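Local coordinates for Glyco_hydro_cc domain-containing protein (Cryptococcus neoformans, PDB 6UBC) that probably binds beta-1,3-glucan oligosaccharides, as a member of glycoside hydrolase family 128 (subgroup VII), at residues 292-297 and 309-314; 337-342 and 356-361. All coordinates share one frame; numbering follows the deposited sequence.

Both contacts are buried, and each packs a helix of the (beta/alpha)-barrel-type core against a neighbouring strand or the chain that leaves one. In contact 1, a tryptophan reaches from helix 287-298 to the end of strand 307-309 and the start of the loop beyond. In contact 2, strand 339-345 meets the helix that follows it, with a tyrosine at the centre and a water linking the Thr-339 hydroxyl to the Tyr-358 carbonyl. The first therefore pairs an indole with backbone and proline, the second an aromatic ring with aliphatic branches. They join directly: Ser-310 N and O probably hydrogen-bond to Ile-338 O and Asn-340 ND2, and Met-313 packs against the Tyr-358 hydroxyl.

Contact 1: residues 292-297 and 309-314; sequences SLWDST and ISPSMC
In the beta-alpha-beta unit formed by strand 268-270, helix 287-298 and strand 307-309, Trp-294 bridges from the helix to the point where the second strand gives way to a loop. Its CG lies anti to the backbone N (chi1 174°), which extends the indole away from the helix toward 309-311. Atoms CZ3 and CH2 of the six-membered ring do the touching: CZ3 lies 3.5 Å from Ile-309 O, and CH2 of the same ring is 3.6 Å from that oxygen. The oxygen sits at the ring's edge, near its plane, where the slightly positive C-H edge suits a carbonyl better than the electron-rich face would. One residue on, Trp-294 CH2 is 4.0 Å from Ser-310 CA. Pro-311 then meets the ring obliquely, its CD adding an apolar contact 3.9 Å from Trp-294 CZ3, and proline has no N-H that would need a partner.

Ser-310 takes little part in that packing, but its hydroxyl donates to Pro-311 O over 2.8 Å, from a position tilted 33° out of the carbonyl plane, a local bond within the extended chain that satisfies the buried hydroxyl. At the other end of the indole, NE1 gives its hydrogen to Thr-334 O, which satisfies the polar atom of a buried ring. The adjacent Asp-295 accepts from the backbone N of Ser-333 and of Thr-334, holding the same loop to the helix. Phe-328 of helix 324-331 packs edge-to-face with Trp-294 and also touches Pro-311, while the Ile-309 side chain touches Tyr-268 and Ile-270 of strand 268-270 and Asn-340 of strand 339-345.

Contact 2: residues 337-342 and 356-361; sequences DITNLH and DYYYNT
Leu-341 and Tyr-358 lie alongside each other but point opposite ways, the leucine lying against the root of the tyrosine ring. Leu-341 CD1 is 3.6 Å from Tyr-358 CG, and Leu-341 CG is 3.7 Å from Tyr-358 CD2, an oblique approach. Thr-339 instead stands roughly perpendicular to the tyrosine and offers its methyl: this branch is anti to the backbone N, which brings CG2 within 3.9 Å of Tyr-358 CD1. A branched threonine suits the place because its other arm is polar. Thr-339 OG1, hydrogen-bonded to Trp-336 NE1, also meets a water at 2.7 Å, and that water donates to Tyr-358 O at 3.0 Å.

The three residues join strand 339-345 to helix 348-362, the first two elements of a beta-alpha-beta unit completed by strand 366-375, whose Ile-366 also touches Leu-341. Tyrosine fits here because its ring packs on aliphatic carbons while its hydroxyl, farther along, hydrogen-bonds to Gln-316 O.

On the helix, Tyr-357 presents CD2 over the centre of the Tyr-358 ring, 3.6 Å above its plane. Thr-361 OG1 donates to Tyr-357 O over 2.8 Å, reaching it from the face opposite to that used by Thr-361 N.

Contact 1: residues 292-297 and 309-314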
loop_
_atom_site.group_PDB
_atom_site.type_symbol
_atom_site.label_atom_id
_atom_site.label_comp_id
_atom_site.label_asym_id
_atom_site.label_seq_id
_atom_site.Cartn_x
_atom_site.Cartn_y
_atom_site.Cartn_z
ATOM N N SER A 292 -14.715 6.504 12.798
ATOM C CA SER A 292 -14.468 6.893 14.202
ATOM C C SER A 292 -13.018 6.543 14.589
ATOM O O SER A 292 -12.363 7.404 15.193
ATOM C CB SER A 292 -15.471 6.291 15.151
ATOM O OG SER A 292 -15.120 6.781 16.455
ATOM N N LEU A 293 -12.487 5.369 14.209
ATOM C CA LEU A 293 -11.107 4.950 14.584
ATOM C C LEU A 293 -10.081 5.839 13.868
ATOM O O LEU A 293 -9.107 6.246 14.483
ATOM C CB LEU A 293 -10.923 3.475 14.244
ATOM C CG LEU A 293 -9.568 2.892 14.617
ATOM C CD1 LEU A 293 -9.323 3.065 16.097
ATOM C CD2 LEU A 293 -9.531 1.391 14.248
ATOM N N TRP A 294 -10.309 6.082 12.572
ATOM C CA TRP A 294 -9.479 6.979 11.760
ATOM C C TRP A 294 -9.369 8.333 12.480
ATOM O O TRP A 294 -8.252 8.790 12.763
ATOM C CB TRP A 294 -10.115 7.101 10.372
ATOM C CG TRP A 294 -9.397 8.122 9.548
ATOM C CD1 TRP A 294 -9.679 9.447 9.544
ATOM C CD2 TRP A 294 -8.323 7.926 8.604
ATOM N NE1 TRP A 294 -8.843 10.086 8.676
ATOM C CE2 TRP A 294 -7.997 9.191 8.092
ATOM C CE3 TRP A 294 -7.617 6.808 8.114
ATOM C CZ2 TRP A 294 -6.992 9.384 7.151
ATOM C CZ3 TRP A 294 -6.610 6.986 7.192
ATOM C CH2 TRP A 294 -6.311 8.267 6.703
ATOM N N ASP A 295 -10.498 8.900 12.848
ATOM C CA ASP A 295 -10.557 10.249 13.427
ATOM C C ASP A 295 -9.896 10.262 14.808
ATOM O O ASP A 295 -9.109 11.182 15.051
ATOM C CB ASP A 295 -11.973 10.813 13.486
ATOM C CG ASP A 295 -12.370 11.424 12.145
ATOM O OD1 ASP A 295 -11.458 11.941 11.444
ATOM O OD2 ASP A 295 -13.542 11.333 11.817
ATOM N N SER A 296 -10.086 9.227 15.614
ATOM C CA SER A 296 -9.611 9.232 17.011
ATOM C C SER A 296 -8.155 8.850 17.117
ATOM O O SER A 296 -7.516 9.309 18.054
ATOM C CB SER A 296 -10.435 8.318 17.849
ATOM O OG SER A 296 -10.158 6.962 17.549
ATOM N N THR A 297 -7.635 8.005 16.242
ATOM C CA THR A 297 -6.362 7.262 16.444
ATOM C C THR A 297 -5.311 7.562 15.371
ATOM O O THR A 297 -4.163 7.679 15.722
ATOM C CB THR A 297 -6.690 5.771 16.569
ATOM O OG1 THR A 297 -7.624 5.631 17.631
ATOM C CG2 THR A 297 -5.513 4.884 16.886
ATOM N N ILE A 309 -2.254 8.359 4.757
ATOM C CA ILE A 309 -2.595 7.545 3.577
ATOM C C ILE A 309 -3.897 6.795 3.902
ATOM O O ILE A 309 -4.008 6.182 4.942
ATOM C CB ILE A 309 -1.419 6.645 3.227
ATOM C CG1 ILE A 309 -0.223 7.527 2.838
ATOM C CG2 ILE A 309 -1.753 5.649 2.148
ATOM C CD1 ILE A 309 1.018 7.219 3.653
ATOM N N SER A 310 -4.842 6.800 2.986
ATOM C CA SER A 310 -6.231 6.317 3.222
ATOM C C SER A 310 -6.198 4.808 3.459
ATOM O O SER A 310 -5.206 4.126 3.151
ATOM C CB SER A 310 -7.117 6.646 2.048
ATOM O OG SER A 310 -6.974 5.754 0.969
ATOM N N PRO A 311 -7.317 4.229 3.963
ATOM C CA PRO A 311 -7.486 2.783 3.867
ATOM C C PRO A 311 -7.447 2.318 2.405
ATOM O O PRO A 311 -7.743 3.084 1.487
ATOM C CB PRO A 311 -8.889 2.491 4.455
ATOM C CG PRO A 311 -9.192 3.758 5.282
ATOM C CD PRO A 311 -8.542 4.887 4.475
ATOM N N SER A 312 -7.087 1.054 2.215
ATOM C CA SER A 312 -7.048 0.397 0.900
ATOM C C SER A 312 -8.353 -0.350 0.635
ATOM O O SER A 312 -8.703 -1.187 1.444
ATOM C CB SER A 312 -5.882 -0.579 0.823
ATOM O OG SER A 312 -5.808 -1.410 1.992
ATOM N N MET A 313 -8.908 -0.192 -0.564
ATOM C CA MET A 313 -10.105 -0.971 -0.983
ATOM C C MET A 313 -9.696 -2.275 -1.703
ATOM O O MET A 313 -9.097 -2.249 -2.809
ATOM C CB MET A 313 -11.033 -0.152 -1.874
ATOM C CG MET A 313 -11.589 1.079 -1.174
ATOM S SD MET A 313 -12.541 0.819 0.346
ATOM C CE MET A 313 -11.249 0.985 1.587
ATOM N N CYS A 314 -10.188 -3.391 -1.202
ATOM C CA CYS A 314 -9.979 -4.680 -1.925
ATOM C C CYS A 314 -10.784 -4.655 -3.218
ATOM O O CYS A 314 -10.366 -5.345 -4.129
ATOM C CB CYS A 314 -10.335 -5.899 -1.078
ATOM S SG CYS A 314 -12.098 -5.959 -0.722
#

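Contact 2: residues 337-342 and 356-361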
loop_
_atom_site.group_PDB
_atom_site.type_symbol
_atom_site.label_atom_id
_atom_site.label_comp_id
_atom_site.label_asym_id
_atom_site.label_seq_id
_atom_site.Cartn_x
_atom_site.Cartn_y
_atom_site.Cartn_z
ATOM N N ASP A 337 -4.346 12.567 3.055
ATOM C CA ASP A 337 -3.485 13.328 2.112
ATOM C C ASP A 337 -3.328 12.553 0.803
ATOM O O ASP A 337 -3.254 13.170 -0.259
ATOM C CB ASP A 337 -2.141 13.600 2.764
ATOM C CG ASP A 337 -2.243 14.391 4.022
ATOM O OD1 ASP A 337 -2.809 15.445 3.944
ATOM O OD2 ASP A 337 -1.736 13.958 5.047
ATOM N N ILE A 338 -3.214 11.226 0.923
ATOM C CA ILE A 338 -2.810 10.292 -0.168
ATOM C C ILE A 338 -3.822 9.145 -0.257
ATOM O O ILE A 338 -4.095 8.535 0.764
ATOM C CB ILE A 338 -1.361 9.824 0.017
ATOM C CG1 ILE A 338 -0.390 11.006 -0.152
ATOM C CG2 ILE A 338 -1.038 8.680 -0.927
ATOM C CD1 ILE A 338 0.999 10.661 0.190
ATOM N N THR A 339 -4.370 8.934 -1.451
ATOM C CA THR A 339 -5.374 7.886 -1.730
ATOM C C THR A 339 -4.570 6.590 -1.926
ATOM O O THR A 339 -3.623 6.558 -2.711
ATOM C CB THR A 339 -6.257 8.190 -2.933
ATOM O OG1 THR A 339 -6.785 9.507 -2.765
ATOM C CG2 THR A 339 -7.385 7.189 -3.058
ATOM N N ASN A 340 -4.974 5.564 -1.189
ATOM C CA ASN A 340 -4.290 4.264 -1.106
ATOM C C ASN A 340 -4.963 3.299 -2.056
ATOM O O ASN A 340 -6.178 3.001 -1.814
ATOM C CB ASN A 340 -4.406 3.742 0.329
ATOM C CG ASN A 340 -3.662 2.457 0.604
ATOM O OD1 ASN A 340 -3.177 1.819 -0.318
ATOM N ND2 ASN A 340 -3.597 2.069 1.892
ATOM N N LEU A 341 -4.226 2.724 -3.003
ATOM C CA LEU A 341 -4.765 1.695 -3.905
ATOM C C LEU A 341 -4.072 0.349 -3.648
ATOM O O LEU A 341 -2.829 0.307 -3.411
ATOM C CB LEU A 341 -4.527 2.084 -5.371
ATOM C CG LEU A 341 -5.585 2.992 -5.992
ATOM C CD1 LEU A 341 -5.762 4.266 -5.209
ATOM C CD2 LEU A 341 -5.242 3.289 -7.482
ATOM N N HIS A 342 -4.848 -0.705 -3.879
ATOM C CA HIS A 342 -4.384 -2.095 -4.091
ATOM C C HIS A 342 -4.763 -2.395 -5.530
ATOM O O HIS A 342 -5.952 -2.302 -5.879
ATOM C CB HIS A 342 -5.069 -3.039 -3.074
ATOM C CG HIS A 342 -4.424 -2.941 -1.740
ATOM N ND1 HIS A 342 -4.797 -3.746 -0.704
ATOM C CD2 HIS A 342 -3.474 -2.107 -1.299
ATOM C CE1 HIS A 342 -4.096 -3.383 0.340
ATOM N NE2 HIS A 342 -3.258 -2.364 0.031
ATOM N N ASP A 356 -7.327 5.789 -12.666
ATOM C CA ASP A 356 -8.351 6.749 -13.156
ATOM C C ASP A 356 -9.480 6.886 -12.143
ATOM O O ASP A 356 -9.915 8.030 -11.842
ATOM C CB ASP A 356 -8.904 6.350 -14.513
ATOM C CG ASP A 356 -7.957 6.483 -15.682
ATOM O OD1 ASP A 356 -6.891 7.065 -15.549
ATOM O OD2 ASP A 356 -8.306 5.976 -16.708
ATOM N N TYR A 357 -10.059 5.776 -11.665
ATOM C CA TYR A 357 -11.225 5.854 -10.778
ATOM C C TYR A 357 -10.858 6.702 -9.554
ATOM O O TYR A 357 -11.623 7.652 -9.149
ATOM C CB TYR A 357 -11.768 4.473 -10.401
ATOM C CG TYR A 357 -12.830 4.617 -9.351
ATOM C CD1 TYR A 357 -14.096 5.072 -9.656
ATOM C CD2 TYR A 357 -12.511 4.499 -8.010
ATOM C CE1 TYR A 357 -15.036 5.323 -8.678
ATOM C CE2 TYR A 357 -13.437 4.772 -7.024
ATOM C CZ TYR A 357 -14.720 5.179 -7.357
ATOM O OH TYR A 357 -15.619 5.479 -6.376
ATOM N N TYR A 358 -9.734 6.378 -8.912
ATOM C CA TYR A 358 -9.373 6.995 -7.626
ATOM C C TYR A 358 -8.929 8.445 -7.813
ATOM O O TYR A 358 -9.244 9.257 -6.885
ATOM C CB TYR A 358 -8.391 6.127 -6.839
ATOM C CG TYR A 358 -9.112 4.945 -6.237
ATOM C CD1 TYR A 358 -9.916 5.098 -5.114
ATOM C CD2 TYR A 358 -9.089 3.706 -6.834
ATOM C CE1 TYR A 358 -10.594 4.036 -4.543
ATOM C CE2 TYR A 358 -9.739 2.611 -6.276
ATOM C CZ TYR A 358 -10.498 2.773 -5.124
ATOM O OH TYR A 358 -11.183 1.727 -4.570
ATOM N N TYR A 359 -8.221 8.747 -8.901
ATOM C CA TYR A 359 -7.801 10.135 -9.197
ATOM C C TYR A 359 -9.020 10.993 -9.598
ATOM O O TYR A 359 -9.249 12.078 -9.011
ATOM C CB TYR A 359 -6.675 10.211 -10.226
ATOM C CG TYR A 359 -6.011 11.555 -10.111
ATOM C CD1 TYR A 359 -5.118 11.794 -9.055
ATOM C CD2 TYR A 359 -6.379 12.616 -10.914
ATOM C CE1 TYR A 359 -4.507 13.028 -8.903
ATOM C CE2 TYR A 359 -5.823 13.873 -10.745
ATOM C CZ TYR A 359 -4.891 14.068 -9.742
ATOM O OH TYR A 359 -4.267 15.271 -9.596
ATOM N N ASN A 360 -9.887 10.478 -10.466
ATOM C CA ASN A 360 -11.090 11.240 -10.890
ATOM C C ASN A 360 -11.998 11.485 -9.696
ATOM O O ASN A 360 -12.560 12.559 -9.592
ATOM C CB ASN A 360 -11.830 10.522 -12.018
ATOM C CG ASN A 360 -11.020 10.542 -13.284
ATOM O OD1 ASN A 360 -10.081 11.311 -13.393
ATOM N ND2 ASN A 360 -11.360 9.706 -14.241
ATOM N N THR A 361 -12.121 10.553 -8.761
ATOM C CA THR A 361 -13.040 10.691 -7.614
ATOM C C THR A 361 -12.498 11.651 -6.558
ATOM O O THR A 361 -13.321 12.478 -6.064
ATOM C CB THR A 361 -13.473 9.324 -7.059
ATOM O OG1 THR A 361 -14.021 8.504 -8.091
ATOM C CG2 THR A 361 -14.522 9.391 -5.989
HETATM O O HOH W 1 -7.008 10.448 -5.321
#